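Local coordinates for protein glycoside hydrolase family 31 (Trueperella pyogenes, PDB 5I0F) that degrades cycloalternan, probably hydrolysing its alpha-glucosidic linkages by a retaining mechanism that passes through a covalent glycosyl-enzyme intermediate, at residues A[675-688]-A[716-728]. Sequence-based numbering, arbitrary orientation.
Sequences DELLINPVTAPGAT and RAVGWDIIPVYRR
In the antiparallel beta-sheet of the family 31 C-terminal domain, strand 677-679 pairs with the last strand, 725-728, and a salt bridge between E676 and R728 closes one end of the ladder. The pairing is a compact example of how antiparallel strands alternate hydrogen-bonded and non-hydrogen-bonded pairs. L678 and Y726 form the hydrogen-bonded pair, L678 N reaching Y726 O at 2.7 Å and Y726 N returning to L678 O. L677-R727 and I679-V725 are the flanking non-hydrogen-bonded pairs. The backbone bonds continue beyond them, from R728 N to E676 O and from N680 N to P724 O.

R728 holds the E676 carboxylate through two nitrogens, one to each oxygen: R728 NE meets E676 OE1 at 2.9 Å, while R728 NH2 meets E676 OE2 at 2.8 Å. Bends at chi2 of E676 (-59°) and chi3 of R728 (-52°) bring the groups together with their planes 54° apart. NE comes to OE1 from above the carboxylate plane, whereas NH2 meets OE2 on its syn side, tilted out of that plane. A water donating to E676 OE1 and R728 O ties the pair back to the main chain, and D675 O lies over one guanidinium face.

Along the sheet face shared by L677, I679, V725 and R727, L677 CD2 lies 3.7 Å from the aliphatic CB of R727, and I679 CD1 lies beside both methyls of V725. The extended I723 side chain adds to these apolar contacts, its CD1 packing on I679 CG2 and P681 CA. Past the strands, V682 CG2 sits 3.6 Å from P724 CD and meets V718 CG1 tip to tip at 4.0 Å. V718 N then bonds T688 O at 2.9 Å.

Strands 671-673 and 698-701 continue the sheet on either side of this pair; W699 of the latter packs on L678 and Y726, while helix 572-583 meets V682 at the loop end, where its R577 also bonds V718 O.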
loop_
_atom_site.group_PDB
_atom_site.type_symbol
_atom_site.label_atom_id
_atom_site.label_comp_id
_atom_site.label_asym_id
_atom_site.label_seq_id
_atom_site.Cartn_x
_atom_site.Cartn_y
_atom_site.Cartn_z
ATOM N N ASP A 675 11.797 -21.632 9.845
ATOM C CA ASP A 675 13.048 -21.949 10.547
ATOM C C ASP A 675 14.057 -22.704 9.715
ATOM O O ASP A 675 15.237 -22.616 9.999
ATOM C CB ASP A 675 12.787 -22.832 11.769
ATOM C CG ASP A 675 12.073 -22.126 12.889
ATOM O OD1 ASP A 675 11.872 -20.907 12.874
ATOM O OD2 ASP A 675 11.748 -22.833 13.858
ATOM N N GLU A 676 13.611 -23.484 8.738
ATOM C CA GLU A 676 14.468 -24.547 8.191
ATOM C C GLU A 676 15.038 -24.316 6.781
ATOM O O GLU A 676 16.061 -24.922 6.432
ATOM C CB GLU A 676 13.725 -25.891 8.225
ATOM C CG GLU A 676 13.143 -26.270 9.583
ATOM C CD GLU A 676 14.187 -26.381 10.698
ATOM O OE1 GLU A 676 15.367 -26.704 10.421
ATOM O OE2 GLU A 676 13.843 -26.144 11.880
ATOM N N LEU A 677 14.409 -23.462 5.986
ATOM C CA LEU A 677 14.773 -23.298 4.584
ATOM C C LEU A 677 15.359 -21.933 4.309
ATOM O O LEU A 677 14.756 -20.908 4.657
ATOM C CB LEU A 677 13.556 -23.532 3.685
ATOM C CG LEU A 677 12.883 -24.906 3.758
ATOM C CD1 LEU A 677 11.727 -24.934 2.786
ATOM C CD2 LEU A 677 13.862 -26.039 3.480
ATOM N N LEU A 678 16.533 -21.915 3.685
ATOM C CA LEU A 678 17.169 -20.694 3.219
ATOM C C LEU A 678 16.935 -20.579 1.707
ATOM O O LEU A 678 17.324 -21.489 0.955
ATOM C CB LEU A 678 18.681 -20.738 3.529
ATOM C CG LEU A 678 19.519 -19.525 3.089
ATOM C CD1 LEU A 678 18.866 -18.232 3.505
ATOM C CD2 LEU A 678 20.916 -19.596 3.682
ATOM N N ILE A 679 16.310 -19.476 1.275
ATOM C CA ILE A 679 15.930 -19.282 -0.122
ATOM C C ILE A 679 16.778 -18.200 -0.779
ATOM O O ILE A 679 17.021 -17.167 -0.171
ATOM C CB ILE A 679 14.452 -18.825 -0.270
ATOM C CG1 ILE A 679 13.523 -19.524 0.739
ATOM C CG2 ILE A 679 13.987 -18.990 -1.716
ATOM C CD1 ILE A 679 13.516 -21.033 0.662
ATOM N N ASN A 680 17.165 -18.399 -2.029
ATOM C CA ASN A 680 17.928 -17.395 -2.759
ATOM C C ASN A 680 17.500 -17.308 -4.221
ATOM O O ASN A 680 18.147 -17.920 -5.102
ATOM C CB ASN A 680 19.437 -17.636 -2.630
ATOM C CG ASN A 680 20.260 -16.476 -3.165
ATOM O OD1 ASN A 680 19.717 -15.404 -3.477
ATOM N ND2 ASN A 680 21.572 -16.677 -3.284
ATOM N N PRO A 681 16.410 -16.557 -4.486
ATOM C CA PRO A 681 15.891 -16.391 -5.853
ATOM C C PRO A 681 16.933 -15.944 -6.869
ATOM O O PRO A 681 17.822 -15.139 -6.541
ATOM C CB PRO A 681 14.824 -15.292 -5.676
ATOM C CG PRO A 681 14.355 -15.451 -4.263
ATOM C CD PRO A 681 15.603 -15.771 -3.510
ATOM N N VAL A 682 16.808 -16.442 -8.099
ATOM C CA VAL A 682 17.729 -16.102 -9.181
ATOM C C VAL A 682 17.121 -14.910 -9.912
ATOM O O VAL A 682 16.091 -15.045 -10.561
ATOM C CB VAL A 682 17.919 -17.296 -10.135
ATOM C CG1 VAL A 682 18.852 -16.943 -11.299
ATOM C CG2 VAL A 682 18.463 -18.477 -9.351
ATOM N N THR A 683 17.761 -13.753 -9.792
ATOM C CA THR A 683 17.170 -12.471 -10.179
ATOM C C THR A 683 17.861 -11.752 -11.320
ATOM O O THR A 683 17.623 -10.555 -11.535
ATOM C CB THR A 683 17.125 -11.532 -8.966
ATOM O OG1 THR A 683 18.442 -11.331 -8.459
ATOM C CG2 THR A 683 16.243 -12.129 -7.863
ATOM N N ALA A 684 18.706 -12.462 -12.058
ATOM C CA ALA A 684 19.377 -11.876 -13.210
ATOM C C ALA A 684 19.173 -12.750 -14.461
ATOM O O ALA A 684 19.271 -13.979 -14.373
ATOM C CB ALA A 684 20.871 -11.706 -12.923
ATOM N N PRO A 685 18.901 -12.114 -15.630
ATOM C CA PRO A 685 18.806 -12.913 -16.839
ATOM C C PRO A 685 20.148 -13.522 -17.234
ATOM O O PRO A 685 21.201 -12.919 -17.010
ATOM C CB PRO A 685 18.347 -11.907 -17.909
ATOM C CG PRO A 685 18.740 -10.570 -17.394
ATOM C CD PRO A 685 18.700 -10.673 -15.896
ATOM N N GLY A 686 20.097 -14.728 -17.772
ATOM C CA GLY A 686 21.269 -15.378 -18.308
ATOM C C GLY A 686 22.085 -16.095 -17.262
ATOM O O GLY A 686 23.142 -16.622 -17.588
ATOM N N ALA A 687 21.616 -16.149 -16.011
ATOM C CA ALA A 687 22.406 -16.811 -14.962
ATOM C C ALA A 687 22.395 -18.330 -15.121
ATOM O O ALA A 687 21.323 -18.925 -15.245
ATOM C CB ALA A 687 21.888 -16.433 -13.592
ATOM N N THR A 688 23.580 -18.947 -15.148
ATOM C CA THR A 688 23.714 -20.418 -15.148
ATOM C C THR A 688 24.216 -20.963 -13.808
ATOM O O THR A 688 24.053 -22.153 -13.537
ATOM C CB THR A 688 24.686 -20.889 -16.234
ATOM O OG1 THR A 688 25.955 -20.263 -16.014
ATOM C CG2 THR A 688 24.167 -20.506 -17.619
ATOM N N ARG A 716 25.900 -22.851 -7.031
ATOM C CA ARG A 716 24.917 -23.861 -7.446
ATOM C C ARG A 716 24.636 -23.621 -8.922
ATOM O O ARG A 716 24.346 -22.480 -9.304
ATOM C CB ARG A 716 23.616 -23.624 -6.642
ATOM C CG ARG A 716 22.419 -24.540 -6.897
ATOM C CD ARG A 716 22.798 -25.922 -6.500
ATOM N NE ARG A 716 21.754 -26.931 -6.408
ATOM C CZ ARG A 716 21.305 -27.686 -7.404
ATOM N NH1 ARG A 716 21.614 -27.452 -8.677
ATOM N NH2 ARG A 716 20.473 -28.660 -7.106
ATOM N N ALA A 717 24.711 -24.673 -9.739
ATOM C CA ALA A 717 24.105 -24.656 -11.077
ATOM C C ALA A 717 22.599 -24.325 -10.962
ATOM O O ALA A 717 21.911 -24.914 -10.129
ATOM C CB ALA A 717 24.290 -26.007 -11.768
ATOM N N VAL A 718 22.093 -23.421 -11.801
ATOM C CA VAL A 718 20.675 -23.033 -11.748
ATOM C C VAL A 718 19.953 -23.126 -13.104
ATOM O O VAL A 718 19.590 -22.113 -13.722
ATOM C CB VAL A 718 20.480 -21.638 -11.094
ATOM C CG1 VAL A 718 20.740 -21.721 -9.599
ATOM C CG2 VAL A 718 21.360 -20.570 -11.725
ATOM N N GLY A 719 19.706 -24.356 -13.550
ATOM C CA GLY A 719 18.741 -24.574 -14.626
ATOM C C GLY A 719 17.384 -24.021 -14.172
ATOM O O GLY A 719 17.177 -23.746 -12.983
ATOM N N TRP A 720 16.438 -23.890 -15.091
ATOM C CA TRP A 720 15.149 -23.276 -14.734
ATOM C C TRP A 720 14.337 -24.112 -13.739
ATOM O O TRP A 720 13.478 -23.581 -13.044
ATOM C CB TRP A 720 14.336 -22.993 -15.993
ATOM C CG TRP A 720 14.894 -21.888 -16.862
ATOM C CD1 TRP A 720 16.115 -21.273 -16.761
ATOM C CD2 TRP A 720 14.237 -21.293 -17.981
ATOM N NE1 TRP A 720 16.255 -20.346 -17.760
ATOM C CE2 TRP A 720 15.113 -20.334 -18.520
ATOM C CE3 TRP A 720 12.990 -21.498 -18.593
ATOM C CZ2 TRP A 720 14.779 -19.549 -19.643
ATOM C CZ3 TRP A 720 12.653 -20.706 -19.710
ATOM C CH2 TRP A 720 13.553 -19.743 -20.211
ATOM N N ASP A 721 14.626 -25.409 -13.658
ATOM C CA ASP A 721 14.016 -26.306 -12.671
ATOM C C ASP A 721 14.635 -26.236 -11.273
ATOM O O ASP A 721 14.210 -26.978 -10.393
ATOM C CB ASP A 721 13.987 -27.758 -13.177
ATOM C CG ASP A 721 15.333 -28.278 -13.583
ATOM O OD1 ASP A 721 16.329 -27.532 -13.657
ATOM O OD2 ASP A 721 15.397 -29.471 -13.891
ATOM N N ILE A 722 15.610 -25.347 -11.063
ATOM C CA ILE A 722 16.233 -25.114 -9.742
ATOM C C ILE A 722 16.047 -23.655 -9.308
ATOM O O ILE A 722 16.243 -22.752 -10.100
ATOM C CB ILE A 722 17.763 -25.367 -9.808
ATOM C CG1 ILE A 722 18.060 -26.792 -10.317
ATOM C CG2 ILE A 722 18.465 -25.079 -8.481
ATOM C CD1 ILE A 722 17.637 -27.902 -9.384
ATOM N N ILE A 723 15.698 -23.464 -8.040
ATOM C CA ILE A 723 15.929 -22.214 -7.321
ATOM C C ILE A 723 16.758 -22.625 -6.093
ATOM O O ILE A 723 16.389 -23.575 -5.425
ATOM C CB ILE A 723 14.633 -21.461 -6.923
ATOM C CG1 ILE A 723 14.974 -20.268 -6.005
ATOM C CG2 ILE A 723 13.590 -22.372 -6.281
ATOM C CD1 ILE A 723 13.779 -19.434 -5.575
ATOM N N PRO A 724 17.878 -21.921 -5.806
ATOM C CA PRO A 724 18.697 -22.332 -4.676
ATOM C C PRO A 724 17.948 -22.279 -3.339
ATOM O O PRO A 724 17.413 -21.229 -2.943
ATOM C CB PRO A 724 19.878 -21.356 -4.711
ATOM C CG PRO A 724 19.969 -20.939 -6.135
ATOM C CD PRO A 724 18.547 -20.882 -6.608
ATOM N N VAL A 725 17.880 -23.431 -2.691
ATOM C CA VAL A 725 17.159 -23.613 -1.454
ATOM C C VAL A 725 17.979 -24.585 -0.633
ATOM O O VAL A 725 18.325 -25.665 -1.137
ATOM C CB VAL A 725 15.739 -24.199 -1.669
ATOM C CG1 VAL A 725 15.097 -24.584 -0.333
ATOM C CG2 VAL A 725 14.844 -23.201 -2.412
ATOM N N TYR A 726 18.275 -24.206 0.609
ATOM C CA TYR A 726 19.084 -25.030 1.513
ATOM C C TYR A 726 18.304 -25.288 2.793
ATOM O O TYR A 726 17.687 -24.374 3.327
ATOM C CB TYR A 726 20.407 -24.324 1.810
ATOM C CG TYR A 726 21.229 -24.097 0.557
ATOM C CD1 TYR A 726 21.029 -22.975 -0.222
ATOM C CD2 TYR A 726 22.185 -25.040 0.132
ATOM C CE1 TYR A 726 21.773 -22.752 -1.376
ATOM C CE2 TYR A 726 22.939 -24.836 -1.026
ATOM C CZ TYR A 726 22.736 -23.691 -1.777
ATOM O OH TYR A 726 23.441 -23.445 -2.936
ATOM N N ARG A 727 18.295 -26.543 3.247
ATOM C CA ARG A 727 17.588 -26.935 4.459
ATOM C C ARG A 727 18.580 -27.190 5.579
ATOM O O ARG A 727 19.581 -27.882 5.362
ATOM C CB ARG A 727 16.776 -28.214 4.222
ATOM C CG ARG A 727 15.964 -28.692 5.435
ATOM C CD ARG A 727 15.542 -30.157 5.303
ATOM N NE ARG A 727 14.747 -30.326 4.105
ATOM C CZ ARG A 727 14.882 -31.266 3.167
ATOM N NH1 ARG A 727 15.785 -32.255 3.240
ATOM N NH2 ARG A 727 14.053 -31.219 2.119
ATOM N N ARG A 728 18.291 -26.680 6.776
ATOM C CA ARG A 728 19.155 -26.953 7.937
ATOM C C ARG A 728 19.262 -28.450 8.153
ATOM O O ARG A 728 18.272 -29.166 8.053
ATOM C CB ARG A 728 18.611 -26.338 9.213
ATOM C CG ARG A 728 18.614 -24.819 9.238
ATOM C CD ARG A 728 18.491 -24.267 10.652
ATOM N NE ARG A 728 17.357 -24.834 11.395
ATOM C CZ ARG A 728 17.017 -24.480 12.638
ATOM N NH1 ARG A 728 17.702 -23.554 13.290
ATOM N NH2 ARG A 728 15.979 -25.046 13.240
HETATM O O HOH W 1 15.530 -29.004 8.881
#